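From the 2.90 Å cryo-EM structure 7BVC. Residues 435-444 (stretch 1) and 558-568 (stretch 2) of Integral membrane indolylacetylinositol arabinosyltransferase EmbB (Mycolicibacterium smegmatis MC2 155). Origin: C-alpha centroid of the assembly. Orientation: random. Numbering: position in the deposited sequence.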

# COMPACT_ATOMS: atom_id res chain seq x y z
N LEU B 435 -9.11 -24.32 -3.14
CA LEU B 435 -10.24 -24.29 -4.06
C LEU B 435 -9.81 -24.39 -5.51
O LEU B 435 -10.66 -24.49 -6.40
N ILE B 436 -8.50 -24.36 -5.79
CA ILE B 436 -8.00 -24.41 -7.15
C ILE B 436 -8.13 -25.81 -7.71
O ILE B 436 -7.83 -26.06 -8.89
N ALA B 437 -8.57 -26.75 -6.88
CA ALA B 437 -8.71 -28.14 -7.31
C ALA B 437 -10.07 -28.46 -7.88
O ALA B 437 -10.18 -29.38 -8.70
N VAL B 438 -11.12 -27.74 -7.47
CA VAL B 438 -12.43 -27.93 -8.09
C VAL B 438 -12.50 -27.30 -9.47
O VAL B 438 -13.45 -27.57 -10.21
N ALA B 439 -11.53 -26.47 -9.82
CA ALA B 439 -11.44 -25.98 -11.20
C ALA B 439 -11.22 -27.14 -12.16
O ALA B 439 -11.77 -27.15 -13.27
N ALA B 440 -10.43 -28.13 -11.75
CA ALA B 440 -10.22 -29.31 -12.58
C ALA B 440 -11.48 -30.14 -12.74
O ALA B 440 -11.61 -30.86 -13.74
N LEU B 441 -12.42 -30.05 -11.80
CA LEU B 441 -13.70 -30.74 -11.90
C LEU B 441 -14.69 -29.98 -12.76
O LEU B 441 -15.43 -30.58 -13.55
N LEU B 442 -14.73 -28.65 -12.62
CA LEU B 442 -15.59 -27.84 -13.48
C LEU B 442 -15.15 -27.90 -14.93
O LEU B 442 -15.99 -27.97 -15.84
N ALA B 443 -13.84 -27.89 -15.19
CA ALA B 443 -13.35 -27.92 -16.56
C ALA B 443 -13.70 -29.23 -17.26
O ALA B 443 -13.82 -29.26 -18.49
N GLY B 444 -13.87 -30.31 -16.50
CA GLY B 444 -14.18 -31.60 -17.09
C GLY B 444 -15.54 -32.14 -16.71
O GLY B 444 -15.68 -33.34 -16.45
N TRP B 558 -7.98 -26.79 -24.47
CA TRP B 558 -8.91 -25.80 -23.93
C TRP B 558 -9.17 -26.03 -22.45
O TRP B 558 -9.37 -25.06 -21.71
N ARG B 559 -9.16 -27.28 -22.00
CA ARG B 559 -9.38 -27.56 -20.58
C ARG B 559 -8.28 -26.98 -19.71
O ARG B 559 -8.54 -26.54 -18.59
N LEU B 560 -7.04 -26.94 -20.22
CA LEU B 560 -5.94 -26.39 -19.44
C LEU B 560 -6.10 -24.89 -19.23
O LEU B 560 -5.93 -24.37 -18.12
N MET B 561 -6.44 -24.16 -20.30
CA MET B 561 -6.70 -22.73 -20.17
C MET B 561 -7.90 -22.48 -19.28
O MET B 561 -7.91 -21.52 -18.49
N GLY B 562 -8.93 -23.32 -19.39
CA GLY B 562 -10.07 -23.19 -18.50
C GLY B 562 -9.69 -23.35 -17.04
O GLY B 562 -10.15 -22.60 -16.18
N ILE B 563 -8.83 -24.33 -16.74
CA ILE B 563 -8.37 -24.54 -15.37
C ILE B 563 -7.57 -23.34 -14.88
O ILE B 563 -7.73 -22.89 -13.74
N ILE B 564 -6.69 -22.80 -15.73
CA ILE B 564 -5.87 -21.67 -15.30
C ILE B 564 -6.74 -20.45 -15.01
O ILE B 564 -6.56 -19.76 -14.00
N PHE B 565 -7.72 -20.18 -15.88
CA PHE B 565 -8.59 -19.03 -15.66
C PHE B 565 -9.50 -19.23 -14.46
O PHE B 565 -9.73 -18.29 -13.68
N ALA B 566 -10.01 -20.45 -14.26
CA ALA B 566 -10.82 -20.72 -13.09
C ALA B 566 -10.00 -20.62 -11.81
O ALA B 566 -10.53 -20.24 -10.76
N THR B 567 -8.70 -20.95 -11.87
CA THR B 567 -7.84 -20.77 -10.72
C THR B 567 -7.64 -19.29 -10.41
O THR B 567 -7.71 -18.87 -9.25
N MET B 568 -7.37 -18.48 -11.44
CA MET B 568 -7.24 -17.05 -11.23
C MET B 568 -8.54 -16.44 -10.69
O MET B 568 -8.50 -15.44 -9.97

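The two stretches meet through a small, almost wholly apolar contact that buries 365 Å² in total. The axes of helix 439-443 and helix 558-568 approach to 8.7 Å, with an angle of 136° between their N-to-C directions, so the chains run in roughly opposing senses: Ile 436 lies nearest Thr 567, Ala 439 nearest Ile 563, and Ala 443 nearest Arg 559. The corresponding CA-CA distances are short. Ala 439 CA and Ile 563 CA are 5.4 Å apart, a spacing that small side chains on the first stretch readily accommodate.

Three residues cover the most surface, Ala 443, Ile 563 and Ala 439, and the packing is best read around them. Ala 443 points toward the second stretch, and its CB rests 3.6 Å from CG1 of Ile 563. Its carbonyl also takes part, with Ala 443 O lying 3.8 Å from Arg 559 CG, so the methylene part of the arginine packs against the backbone here. Arg 559 leaves its helix sideways with chi1 m and chi2 t; its NH1 is hydrogen-bonded elsewhere in the structure, and no polar bond joins it to the first stretch. Gly 562 adds little area; a CB at this position would point toward the first stretch, about 4.2 Å from Ala 443 CB, a separation that would not itself be a clash.

Ile 563 is the central side chain of the second stretch. Although its CA-to-CB bond is directed sideways, its m, t conformation spreads the branched side chain across one turn of the opposing helix, where it meets Ala 439, Ala 440 and Ala 443. Besides the approach to Ala 443, CG1 of Ile 563 lies 3.9 Å from the carbonyl O of Ala 439, while CG2 is 4.4 Å from Ala 439 CB. At the tip, CD1 of Ile 563 reaches to 4.0 Å from Ala 440 CA and 4.3 Å from Ala 440 CB. Ala 440 itself points sideways and contributes a smaller patch.

Ala 439, also directed toward its partner, makes a close methyl-to-methyl contact: its CB is 3.6 Å from Ala 566 CB. The same methyl comes within 4.2 Å of OG1 of Thr 567. This hydroxyl is not left unsatisfied beside an apolar neighbour, because in the m rotamer Thr 567 OG1 donates a 2.7 Å hydrogen bond to Ile 563 O, one turn earlier in its own helix. Beyond it, CG2 of Thr 567 packs 3.7 Å from CG2 of Ile 436, whose side chain is p, t and leaves sideways.

No hydrogen bond crosses between the stretches, so the contact rests on van der Waals packing. Side chains such as Leu 441, Leu 560 and Ile 564 point away and take no part. Cardiolipin also touches this region, in keeping with the integral membrane character of EmbB.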

# COMPACT_ATOMS: atom_id res chain seq x y z
CB LEU B 435 -11.04 -23.01 -3.85
CG LEU B 435 -12.23 -23.08 -2.89
CD1 LEU B 435 -12.72 -21.68 -2.55
CD2 LEU B 435 -13.35 -23.90 -3.50
CB ILE B 436 -6.53 -23.93 -7.21
CG1 ILE B 436 -5.60 -25.04 -6.72
CG2 ILE B 436 -6.36 -22.67 -6.39
CD1 ILE B 436 -4.18 -24.90 -7.22
CB ALA B 437 -8.42 -29.08 -6.14
CB VAL B 438 -13.55 -27.36 -7.20
CG1 VAL B 438 -13.52 -28.00 -5.82
CG2 VAL B 438 -13.43 -25.85 -7.09
CB ALA B 439 -10.32 -24.96 -11.32
CB ALA B 440 -9.11 -30.18 -11.98
CB LEU B 441 -14.29 -30.97 -10.51
CG LEU B 441 -13.48 -31.82 -9.53
CD1 LEU B 441 -14.01 -31.62 -8.12
CD2 LEU B 441 -13.54 -33.28 -9.91
CB LEU B 442 -15.61 -26.39 -12.99
CG LEU B 442 -16.64 -26.00 -11.93
CD1 LEU B 442 -16.34 -26.62 -10.57
CD2 LEU B 442 -16.71 -24.49 -11.81
CB ALA B 443 -11.84 -27.69 -16.59
CB TRP B 558 -10.23 -25.84 -24.70
CG TRP B 558 -10.21 -25.08 -25.99
CD1 TRP B 558 -10.15 -25.60 -27.25
CD2 TRP B 558 -10.26 -23.65 -26.15
NE1 TRP B 558 -10.16 -24.59 -28.18
CE2 TRP B 558 -10.23 -23.39 -27.53
CE3 TRP B 558 -10.33 -22.58 -25.26
CZ2 TRP B 558 -10.26 -22.09 -28.04
CZ3 TRP B 558 -10.36 -21.30 -25.76
CH2 TRP B 558 -10.32 -21.06 -27.14
CB ARG B 559 -9.51 -29.06 -20.35
CG ARG B 559 -10.83 -29.64 -20.80
CD ARG B 559 -10.84 -31.15 -20.69
NE ARG B 559 -11.50 -31.78 -21.83
CZ ARG B 559 -11.15 -32.95 -22.34
NH1 ARG B 559 -10.15 -33.64 -21.81
NH2 ARG B 559 -11.81 -33.44 -23.38
CB LEU B 560 -4.61 -26.70 -20.13
CG LEU B 560 -3.33 -26.33 -19.38
CD1 LEU B 560 -3.14 -27.23 -18.18
CD2 LEU B 560 -2.14 -26.41 -20.32
CB MET B 561 -6.90 -22.11 -21.55
CG MET B 561 -5.70 -22.23 -22.47
SD MET B 561 -5.87 -21.26 -23.98
CE MET B 561 -6.09 -22.57 -25.18
CB ILE B 563 -7.56 -25.84 -15.26
CG1 ILE B 563 -8.48 -27.05 -15.45
CG2 ILE B 563 -6.84 -25.92 -13.92
CD1 ILE B 563 -7.74 -28.34 -15.58
CB ILE B 564 -4.79 -21.36 -16.34
CG1 ILE B 564 -3.82 -22.54 -16.47
CG2 ILE B 564 -4.03 -20.10 -15.96
CD1 ILE B 564 -2.67 -22.27 -17.40
CB PHE B 565 -9.40 -18.74 -16.92
CG PHE B 565 -8.70 -17.86 -17.91
CD1 PHE B 565 -8.60 -16.50 -17.68
CD2 PHE B 565 -8.12 -18.39 -19.04
CE1 PHE B 565 -7.95 -15.68 -18.58
CE2 PHE B 565 -7.47 -17.58 -19.95
CZ PHE B 565 -7.39 -16.22 -19.72
CB ALA B 566 -11.46 -22.10 -13.20
CB THR B 567 -6.49 -21.45 -10.96
OG1 THR B 567 -6.70 -22.84 -11.21
CG2 THR B 567 -5.58 -21.28 -9.75
CB MET B 568 -6.83 -16.35 -12.52
CG MET B 568 -5.33 -16.24 -12.71
SD MET B 568 -4.89 -15.68 -14.36
CE MET B 568 -6.12 -14.40 -14.62